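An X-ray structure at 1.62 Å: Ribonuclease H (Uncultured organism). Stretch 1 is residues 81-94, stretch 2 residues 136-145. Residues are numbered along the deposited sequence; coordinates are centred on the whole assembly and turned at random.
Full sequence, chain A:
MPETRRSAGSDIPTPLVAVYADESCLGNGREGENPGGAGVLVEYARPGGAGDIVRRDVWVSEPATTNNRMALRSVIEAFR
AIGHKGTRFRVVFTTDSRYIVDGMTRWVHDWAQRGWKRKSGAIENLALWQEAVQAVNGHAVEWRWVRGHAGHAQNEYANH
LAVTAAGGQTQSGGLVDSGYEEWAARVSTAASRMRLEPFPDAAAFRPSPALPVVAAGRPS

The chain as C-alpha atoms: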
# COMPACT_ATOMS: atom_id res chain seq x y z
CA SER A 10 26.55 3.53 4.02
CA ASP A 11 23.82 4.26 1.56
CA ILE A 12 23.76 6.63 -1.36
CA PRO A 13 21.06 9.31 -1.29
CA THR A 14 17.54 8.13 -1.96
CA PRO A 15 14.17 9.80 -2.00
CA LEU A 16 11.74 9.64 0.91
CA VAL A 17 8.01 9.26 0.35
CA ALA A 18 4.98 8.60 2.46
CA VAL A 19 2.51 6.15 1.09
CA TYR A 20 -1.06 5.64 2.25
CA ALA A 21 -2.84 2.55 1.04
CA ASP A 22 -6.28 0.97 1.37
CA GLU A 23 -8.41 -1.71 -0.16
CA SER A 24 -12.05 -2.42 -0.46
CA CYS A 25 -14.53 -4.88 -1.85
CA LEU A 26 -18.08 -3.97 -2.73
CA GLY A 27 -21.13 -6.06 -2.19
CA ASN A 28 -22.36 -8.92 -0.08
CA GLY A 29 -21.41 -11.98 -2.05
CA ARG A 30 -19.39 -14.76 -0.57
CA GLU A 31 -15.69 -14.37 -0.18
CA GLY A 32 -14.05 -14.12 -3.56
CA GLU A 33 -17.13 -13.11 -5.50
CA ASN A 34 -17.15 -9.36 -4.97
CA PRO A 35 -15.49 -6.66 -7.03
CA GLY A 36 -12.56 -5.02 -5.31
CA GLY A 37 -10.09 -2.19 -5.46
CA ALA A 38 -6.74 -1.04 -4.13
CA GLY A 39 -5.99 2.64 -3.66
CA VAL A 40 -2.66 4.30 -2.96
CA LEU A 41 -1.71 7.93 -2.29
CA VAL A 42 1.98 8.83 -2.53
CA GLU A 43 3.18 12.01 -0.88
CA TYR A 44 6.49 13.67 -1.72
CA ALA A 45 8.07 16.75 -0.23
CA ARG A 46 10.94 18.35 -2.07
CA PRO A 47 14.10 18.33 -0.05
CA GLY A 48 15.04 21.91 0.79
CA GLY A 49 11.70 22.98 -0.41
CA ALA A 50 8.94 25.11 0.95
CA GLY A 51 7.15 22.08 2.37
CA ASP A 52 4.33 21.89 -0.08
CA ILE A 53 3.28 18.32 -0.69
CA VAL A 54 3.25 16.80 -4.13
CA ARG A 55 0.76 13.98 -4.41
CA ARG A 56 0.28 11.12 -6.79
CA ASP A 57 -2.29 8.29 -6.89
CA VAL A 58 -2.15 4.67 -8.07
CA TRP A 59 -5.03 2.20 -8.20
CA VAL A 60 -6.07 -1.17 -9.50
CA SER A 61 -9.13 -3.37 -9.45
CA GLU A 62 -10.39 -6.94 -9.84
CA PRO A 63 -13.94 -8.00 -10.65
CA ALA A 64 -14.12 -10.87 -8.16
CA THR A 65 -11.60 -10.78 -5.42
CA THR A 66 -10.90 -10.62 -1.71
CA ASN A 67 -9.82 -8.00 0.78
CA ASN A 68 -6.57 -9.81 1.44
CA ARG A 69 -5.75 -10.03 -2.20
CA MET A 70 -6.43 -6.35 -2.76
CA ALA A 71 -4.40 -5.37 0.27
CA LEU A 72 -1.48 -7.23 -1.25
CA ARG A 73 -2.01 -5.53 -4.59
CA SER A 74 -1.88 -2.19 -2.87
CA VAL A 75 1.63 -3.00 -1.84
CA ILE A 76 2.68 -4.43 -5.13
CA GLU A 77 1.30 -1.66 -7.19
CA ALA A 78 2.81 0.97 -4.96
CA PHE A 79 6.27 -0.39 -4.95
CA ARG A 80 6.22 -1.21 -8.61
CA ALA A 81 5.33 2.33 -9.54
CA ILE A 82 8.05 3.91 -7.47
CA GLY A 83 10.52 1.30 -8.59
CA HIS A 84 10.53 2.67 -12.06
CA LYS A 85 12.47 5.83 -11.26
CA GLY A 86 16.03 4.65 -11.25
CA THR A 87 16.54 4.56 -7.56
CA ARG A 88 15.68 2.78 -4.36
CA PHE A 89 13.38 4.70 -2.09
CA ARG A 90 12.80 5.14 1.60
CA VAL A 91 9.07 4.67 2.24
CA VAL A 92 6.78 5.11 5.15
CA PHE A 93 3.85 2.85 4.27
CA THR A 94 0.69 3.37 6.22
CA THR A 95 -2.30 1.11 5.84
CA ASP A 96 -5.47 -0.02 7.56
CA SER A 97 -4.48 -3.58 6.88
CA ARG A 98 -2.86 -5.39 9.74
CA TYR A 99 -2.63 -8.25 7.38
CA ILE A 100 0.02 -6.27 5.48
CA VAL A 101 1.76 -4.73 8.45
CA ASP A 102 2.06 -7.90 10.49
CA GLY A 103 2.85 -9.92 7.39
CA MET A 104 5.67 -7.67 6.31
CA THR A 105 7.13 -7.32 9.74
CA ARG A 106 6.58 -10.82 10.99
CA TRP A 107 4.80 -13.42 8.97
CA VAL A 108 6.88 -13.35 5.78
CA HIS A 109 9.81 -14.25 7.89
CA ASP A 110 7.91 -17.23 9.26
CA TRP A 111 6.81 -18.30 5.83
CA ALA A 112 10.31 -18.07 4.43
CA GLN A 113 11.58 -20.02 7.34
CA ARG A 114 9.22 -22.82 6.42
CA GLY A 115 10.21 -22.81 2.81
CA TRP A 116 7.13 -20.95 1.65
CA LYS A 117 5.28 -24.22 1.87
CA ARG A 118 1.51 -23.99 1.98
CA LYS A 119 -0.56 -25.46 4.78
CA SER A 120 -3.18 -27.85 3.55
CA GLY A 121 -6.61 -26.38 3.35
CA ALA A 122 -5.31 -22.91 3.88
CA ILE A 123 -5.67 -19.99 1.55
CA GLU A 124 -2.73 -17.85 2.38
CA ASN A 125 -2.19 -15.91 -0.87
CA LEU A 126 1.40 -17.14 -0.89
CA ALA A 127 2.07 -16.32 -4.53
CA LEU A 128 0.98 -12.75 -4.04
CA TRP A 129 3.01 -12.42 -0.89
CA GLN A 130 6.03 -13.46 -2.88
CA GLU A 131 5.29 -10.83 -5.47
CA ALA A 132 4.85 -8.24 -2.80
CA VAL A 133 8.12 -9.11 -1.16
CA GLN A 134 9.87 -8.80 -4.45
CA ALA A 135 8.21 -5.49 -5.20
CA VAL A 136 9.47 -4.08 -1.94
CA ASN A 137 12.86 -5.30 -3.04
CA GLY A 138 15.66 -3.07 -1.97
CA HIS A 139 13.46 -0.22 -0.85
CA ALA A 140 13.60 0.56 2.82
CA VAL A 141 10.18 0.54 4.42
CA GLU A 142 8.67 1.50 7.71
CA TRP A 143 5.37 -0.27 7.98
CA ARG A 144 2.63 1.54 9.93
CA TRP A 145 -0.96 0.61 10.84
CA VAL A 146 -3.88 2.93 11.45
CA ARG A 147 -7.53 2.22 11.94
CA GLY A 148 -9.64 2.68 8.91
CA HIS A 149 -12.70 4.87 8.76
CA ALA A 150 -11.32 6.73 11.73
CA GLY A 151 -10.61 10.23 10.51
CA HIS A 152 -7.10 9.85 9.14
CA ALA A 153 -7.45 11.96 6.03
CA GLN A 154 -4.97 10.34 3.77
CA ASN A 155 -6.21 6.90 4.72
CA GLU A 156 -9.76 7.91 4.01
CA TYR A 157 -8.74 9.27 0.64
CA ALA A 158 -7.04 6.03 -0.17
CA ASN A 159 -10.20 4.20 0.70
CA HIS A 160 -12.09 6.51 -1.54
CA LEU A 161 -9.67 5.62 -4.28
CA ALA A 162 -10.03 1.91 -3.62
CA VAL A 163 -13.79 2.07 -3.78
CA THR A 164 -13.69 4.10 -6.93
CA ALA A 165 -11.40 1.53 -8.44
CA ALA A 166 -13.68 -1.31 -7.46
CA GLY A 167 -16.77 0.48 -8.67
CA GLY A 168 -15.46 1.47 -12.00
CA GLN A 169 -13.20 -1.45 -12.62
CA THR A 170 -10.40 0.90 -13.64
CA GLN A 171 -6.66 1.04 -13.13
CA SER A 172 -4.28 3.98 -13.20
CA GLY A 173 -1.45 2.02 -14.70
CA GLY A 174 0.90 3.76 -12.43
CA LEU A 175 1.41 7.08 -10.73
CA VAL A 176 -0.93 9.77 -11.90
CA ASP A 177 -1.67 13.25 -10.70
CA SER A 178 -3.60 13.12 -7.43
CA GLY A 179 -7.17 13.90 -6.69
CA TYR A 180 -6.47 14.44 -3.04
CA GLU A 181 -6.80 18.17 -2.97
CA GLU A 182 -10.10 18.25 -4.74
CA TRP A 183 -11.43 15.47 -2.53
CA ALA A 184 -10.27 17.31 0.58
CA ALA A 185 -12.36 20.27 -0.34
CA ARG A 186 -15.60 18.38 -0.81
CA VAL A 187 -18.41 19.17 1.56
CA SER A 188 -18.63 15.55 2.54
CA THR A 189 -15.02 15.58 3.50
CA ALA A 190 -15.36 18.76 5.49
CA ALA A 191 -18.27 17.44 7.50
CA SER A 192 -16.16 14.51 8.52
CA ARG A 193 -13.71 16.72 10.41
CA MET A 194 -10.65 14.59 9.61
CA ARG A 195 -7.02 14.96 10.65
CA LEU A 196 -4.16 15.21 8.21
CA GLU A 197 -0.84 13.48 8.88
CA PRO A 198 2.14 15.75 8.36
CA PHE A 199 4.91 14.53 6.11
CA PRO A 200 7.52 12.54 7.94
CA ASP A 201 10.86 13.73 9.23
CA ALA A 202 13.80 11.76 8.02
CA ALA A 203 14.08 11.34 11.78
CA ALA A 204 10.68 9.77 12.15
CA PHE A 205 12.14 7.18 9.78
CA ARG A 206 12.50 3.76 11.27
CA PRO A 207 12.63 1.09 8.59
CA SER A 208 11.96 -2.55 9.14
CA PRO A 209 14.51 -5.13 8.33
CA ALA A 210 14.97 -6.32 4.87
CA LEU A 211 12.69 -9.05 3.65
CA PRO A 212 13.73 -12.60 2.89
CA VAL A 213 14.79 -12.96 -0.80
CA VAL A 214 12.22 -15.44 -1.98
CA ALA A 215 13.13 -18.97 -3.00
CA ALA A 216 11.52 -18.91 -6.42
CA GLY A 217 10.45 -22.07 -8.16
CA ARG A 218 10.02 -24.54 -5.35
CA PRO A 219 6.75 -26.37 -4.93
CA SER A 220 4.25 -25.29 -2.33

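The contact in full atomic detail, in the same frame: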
# COMPACT_ATOMS: atom_id res chain seq x y z
N ALA A 81 5.33 1.02 -8.97
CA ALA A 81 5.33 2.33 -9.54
C ALA A 81 6.55 3.13 -9.14
O ALA A 81 7.19 3.73 -9.96
CB ALA A 81 4.17 3.02 -9.17
N ILE A 82 6.87 3.15 -7.87
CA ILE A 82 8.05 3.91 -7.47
C ILE A 82 9.36 3.30 -7.90
O ILE A 82 10.34 3.96 -7.99
CB ILE A 82 8.06 4.30 -6.01
CG1 ILE A 82 8.39 3.12 -5.18
CG2 ILE A 82 6.75 4.91 -5.60
CD1 ILE A 82 8.56 3.44 -3.80
N GLY A 83 9.34 2.01 -8.15
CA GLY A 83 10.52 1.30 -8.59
C GLY A 83 11.03 1.70 -9.94
O GLY A 83 12.14 1.39 -10.31
N HIS A 84 10.22 2.38 -10.69
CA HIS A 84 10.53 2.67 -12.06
C HIS A 84 11.27 3.96 -12.27
O HIS A 84 11.37 4.43 -13.36
CB HIS A 84 9.27 2.70 -12.90
CG HIS A 84 9.02 1.45 -13.68
ND1 HIS A 84 7.97 0.61 -13.41
CD2 HIS A 84 9.68 0.91 -14.73
CE1 HIS A 84 7.98 -0.39 -14.27
NE2 HIS A 84 9.02 -0.24 -15.07
N LYS A 85 11.77 4.55 -11.21
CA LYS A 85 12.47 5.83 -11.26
C LYS A 85 13.97 5.80 -11.07
O LYS A 85 14.55 6.78 -10.73
CB LYS A 85 11.87 6.84 -10.28
CG LYS A 85 10.42 6.75 -10.10
CD LYS A 85 9.63 7.74 -10.92
CE LYS A 85 10.48 8.88 -11.53
NZ LYS A 85 9.63 9.71 -12.41
N GLY A 86 14.60 4.68 -11.27
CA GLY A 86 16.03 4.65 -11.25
C GLY A 86 16.71 4.69 -9.94
O GLY A 86 17.85 4.93 -9.87
N THR A 87 15.98 4.48 -8.88
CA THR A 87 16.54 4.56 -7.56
C THR A 87 15.73 3.73 -6.57
O THR A 87 14.57 3.56 -6.76
CB THR A 87 16.58 6.04 -7.08
OG1 THR A 87 17.11 6.15 -5.77
CG2 THR A 87 15.23 6.67 -7.12
N ARG A 88 16.38 3.26 -5.52
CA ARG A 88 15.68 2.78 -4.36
C ARG A 88 15.09 3.95 -3.62
O ARG A 88 15.53 5.01 -3.77
CB ARG A 88 16.58 1.97 -3.46
CG ARG A 88 17.04 0.68 -4.07
CD ARG A 88 18.17 0.07 -3.23
NE ARG A 88 19.43 0.81 -3.31
CZ ARG A 88 19.99 1.53 -2.33
NH1 ARG A 88 19.43 1.67 -1.14
NH2 ARG A 88 21.16 2.12 -2.55
N PHE A 89 14.07 3.69 -2.83
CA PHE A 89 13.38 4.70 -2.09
C PHE A 89 13.35 4.34 -0.61
O PHE A 89 13.40 3.21 -0.27
CB PHE A 89 11.91 4.79 -2.53
CG PHE A 89 11.65 5.64 -3.73
CD1 PHE A 89 10.97 6.80 -3.61
CD2 PHE A 89 12.00 5.24 -4.97
CE1 PHE A 89 10.69 7.54 -4.68
CE2 PHE A 89 11.72 6.00 -6.02
CZ PHE A 89 11.08 7.14 -5.88
N ARG A 90 13.22 5.33 0.24
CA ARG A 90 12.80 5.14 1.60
C ARG A 90 11.28 5.44 1.66
O ARG A 90 10.87 6.39 1.15
CB ARG A 90 13.55 6.07 2.52
CG ARG A 90 14.95 5.68 2.69
CD ARG A 90 15.74 6.72 3.49
NE ARG A 90 16.13 7.79 2.61
CZ ARG A 90 16.48 8.98 3.02
NH1 ARG A 90 16.51 9.25 4.28
NH2 ARG A 90 16.79 9.91 2.15
N VAL A 91 10.50 4.57 2.27
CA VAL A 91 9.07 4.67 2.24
C VAL A 91 8.50 4.49 3.62
O VAL A 91 8.80 3.58 4.26
CB VAL A 91 8.46 3.60 1.32
CG1 VAL A 91 6.97 3.70 1.27
CG2 VAL A 91 9.07 3.67 -0.05
N VAL A 92 7.60 5.36 4.01
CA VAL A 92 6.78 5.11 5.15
C VAL A 92 5.45 4.66 4.59
O VAL A 92 4.84 5.42 3.92
CB VAL A 92 6.55 6.37 5.96
CG1 VAL A 92 5.67 6.08 7.12
CG2 VAL A 92 7.84 6.91 6.44
N PHE A 93 5.05 3.42 4.86
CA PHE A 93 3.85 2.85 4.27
C PHE A 93 2.83 2.66 5.36
O PHE A 93 3.03 1.92 6.23
CB PHE A 93 4.18 1.50 3.60
CG PHE A 93 3.08 0.91 2.73
CD1 PHE A 93 3.15 0.94 1.38
CD2 PHE A 93 2.05 0.23 3.29
CE1 PHE A 93 2.22 0.39 0.62
CE2 PHE A 93 1.12 -0.33 2.52
CZ PHE A 93 1.20 -0.24 1.19
N THR A 94 1.75 3.41 5.26
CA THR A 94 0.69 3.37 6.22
C THR A 94 -0.59 2.79 5.64
O THR A 94 -1.05 3.23 4.68
CB THR A 94 0.38 4.79 6.79
OG1 THR A 94 1.55 5.36 7.34
CG2 THR A 94 -0.67 4.71 7.83
N VAL A 136 8.82 -4.83 -2.97
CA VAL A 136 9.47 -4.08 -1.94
C VAL A 136 10.97 -4.11 -2.17
O VAL A 136 11.63 -3.19 -1.95
CB VAL A 136 9.14 -4.63 -0.59
CG1 VAL A 136 10.03 -4.11 0.44
CG2 VAL A 136 7.74 -4.34 -0.25
N ASN A 137 11.49 -5.24 -2.60
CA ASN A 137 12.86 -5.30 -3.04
C ASN A 137 13.90 -4.78 -2.05
O ASN A 137 13.98 -5.19 -0.97
CB ASN A 137 13.01 -4.63 -4.37
CG ASN A 137 13.36 -3.25 -4.25
OD1 ASN A 137 14.47 -2.83 -4.60
ND2 ASN A 137 12.54 -2.56 -3.49
N GLY A 138 14.62 -3.82 -2.61
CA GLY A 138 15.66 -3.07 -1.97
C GLY A 138 15.23 -1.74 -1.37
O GLY A 138 16.03 -1.03 -0.93
N HIS A 139 13.95 -1.42 -1.45
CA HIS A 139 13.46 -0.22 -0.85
C HIS A 139 13.46 -0.42 0.63
O HIS A 139 13.26 -1.48 1.09
CB HIS A 139 12.06 0.09 -1.33
CG HIS A 139 11.93 0.17 -2.80
ND1 HIS A 139 12.49 1.19 -3.54
CD2 HIS A 139 11.32 -0.63 -3.69
CE1 HIS A 139 12.23 0.99 -4.81
NE2 HIS A 139 11.52 -0.10 -4.93
N ALA A 140 13.66 0.65 1.38
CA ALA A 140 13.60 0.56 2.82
C ALA A 140 12.26 1.09 3.29
O ALA A 140 11.90 2.16 2.93
CB ALA A 140 14.71 1.34 3.40
N VAL A 141 11.56 0.28 4.08
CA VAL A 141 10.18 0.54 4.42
C VAL A 141 9.91 0.51 5.91
O VAL A 141 10.36 -0.35 6.58
CB VAL A 141 9.25 -0.43 3.72
CG1 VAL A 141 7.80 0.02 3.87
CG2 VAL A 141 9.59 -0.55 2.27
N GLU A 142 9.19 1.51 6.38
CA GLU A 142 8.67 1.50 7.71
C GLU A 142 7.20 1.23 7.55
O GLU A 142 6.54 1.97 6.93
CB GLU A 142 8.88 2.84 8.42
CG GLU A 142 8.16 2.93 9.73
CD GLU A 142 8.39 4.19 10.52
OE1 GLU A 142 9.21 5.00 10.16
OE2 GLU A 142 7.73 4.32 11.54
N TRP A 143 6.75 0.15 8.12
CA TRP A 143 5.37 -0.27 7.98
C TRP A 143 4.54 0.25 9.15
O TRP A 143 4.92 0.03 10.25
CB TRP A 143 5.30 -1.82 7.91
CG TRP A 143 6.11 -2.43 6.80
CD1 TRP A 143 7.32 -2.98 6.89
CD2 TRP A 143 5.73 -2.55 5.44
NE1 TRP A 143 7.75 -3.42 5.68
CE2 TRP A 143 6.77 -3.16 4.77
CE3 TRP A 143 4.61 -2.20 4.73
CZ2 TRP A 143 6.73 -3.40 3.42
CZ3 TRP A 143 4.56 -2.46 3.42
CH2 TRP A 143 5.60 -3.03 2.77
N ARG A 144 3.44 0.95 8.89
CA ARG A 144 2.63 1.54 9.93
C ARG A 144 1.17 1.18 9.75
O ARG A 144 0.73 1.19 8.67
CB ARG A 144 2.71 3.06 9.88
CG ARG A 144 4.06 3.65 10.21
CD ARG A 144 3.98 5.10 10.48
NE ARG A 144 5.26 5.74 10.69
CZ ARG A 144 5.46 7.04 10.60
NH1 ARG A 144 4.47 7.83 10.33
NH2 ARG A 144 6.64 7.53 10.78
N TRP A 145 0.47 0.88 10.85
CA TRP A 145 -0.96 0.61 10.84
C TRP A 145 -1.74 1.77 11.45
O TRP A 145 -1.32 2.36 12.39
CB TRP A 145 -1.27 -0.66 11.65
CG TRP A 145 -2.69 -0.97 11.78
CD1 TRP A 145 -3.46 -1.40 10.83
CD2 TRP A 145 -3.48 -0.89 12.94
NE1 TRP A 145 -4.71 -1.60 11.26
CE2 TRP A 145 -4.76 -1.27 12.57
CE3 TRP A 145 -3.26 -0.49 14.23
CZ2 TRP A 145 -5.80 -1.29 13.45
CZ3 TRP A 145 -4.29 -0.52 15.11
CH2 TRP A 145 -5.54 -0.90 14.70
O HOH W 1 1.88 7.22 9.31

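Two strands, R90 to T94 and A140 to W145, lie side by side and run in the same direction, their axes 17° apart and 4.7 Å at closest approach. The register is simple: R90 pairs with A140, V91 with V141, V92 with E142, F93 with W143 and T94 with R144. Because the strands are parallel, the hydrogen bonds do not close small rings between paired residues but zigzag from one strand to the other. A140 N donates to F89 O (3.1 Å), V91 N to A140 O (2.9 Å), E142 N to V91 O (3.0 Å), F93 N to E142 O (2.9 Å) and R144 N to F93 O (2.9 Å). In stretch 1 the odd-numbered residues do the bonding, in stretch 2 the even-numbered ones. CA-H...O contacts supplement this ladder: V141 CA lies 3.3 Å from V91 O, and T94 CA 3.3 Å from R144 O.

Stretch 2 enters its strand through a type II' turn from V136 to H139, closed by H139 N donating to V136 O at 3.0 Å. N137, just past the helix, has positive phi, a conformation that asparagine tolerates better than most residues. At G138 a CB would point toward stretch 1 and come tightly against R88 CD, so glycine suits the place; R88 CD already sits 3.3 Å from G138 O.

H139 extends the ladder by one rung with its side chain. F89 N donates to H139 ND1 at 3.0 Å, so this nitrogen acts as an acceptor in the ring plane, and an imidazole takes the place of a carbonyl. The ring also fits among residues leading into the strand: its edge meets G83 CA, 4.0 Å from H139 NE2, and T87 O, 4.0 Å from H139 CE1. H139 has the largest area covered by the opposite stretch. T87 turns its CB away, and its OG1 donates to R88 O at 2.8 Å.

Beyond this point the side chains alternate between the two faces of the sheet. One face carries V91, F93, V141 and W143, all buried and largely apolar. F93 CB packs 3.9 Å from V141 CG1, and W143 CZ3 lies over one face of the F93 ring, 3.7 Å from F93 CD2. The two aromatic planes meet obliquely at 56°. Branched valines and broad rings suit this layer, since they favour extended backbone and fill the space with largely apolar surface.

The other face carries R90, V92, T94, A140, E142 and R144 and is more polar. R144 reaches back along its own strand to E142, forming a salt bridge from R144 NE to E142 OE2 at 3.0 Å. This lays the guanidinium over V92, with V92 CG1 3.6 Å from R144 NE, so that its flat face covers a buried valine while its edge satisfies a charge. A water joins the end of the pairing, 2.8 Å from R144 NH1, whose proton it accepts, and 2.7 Å from T94 OG1.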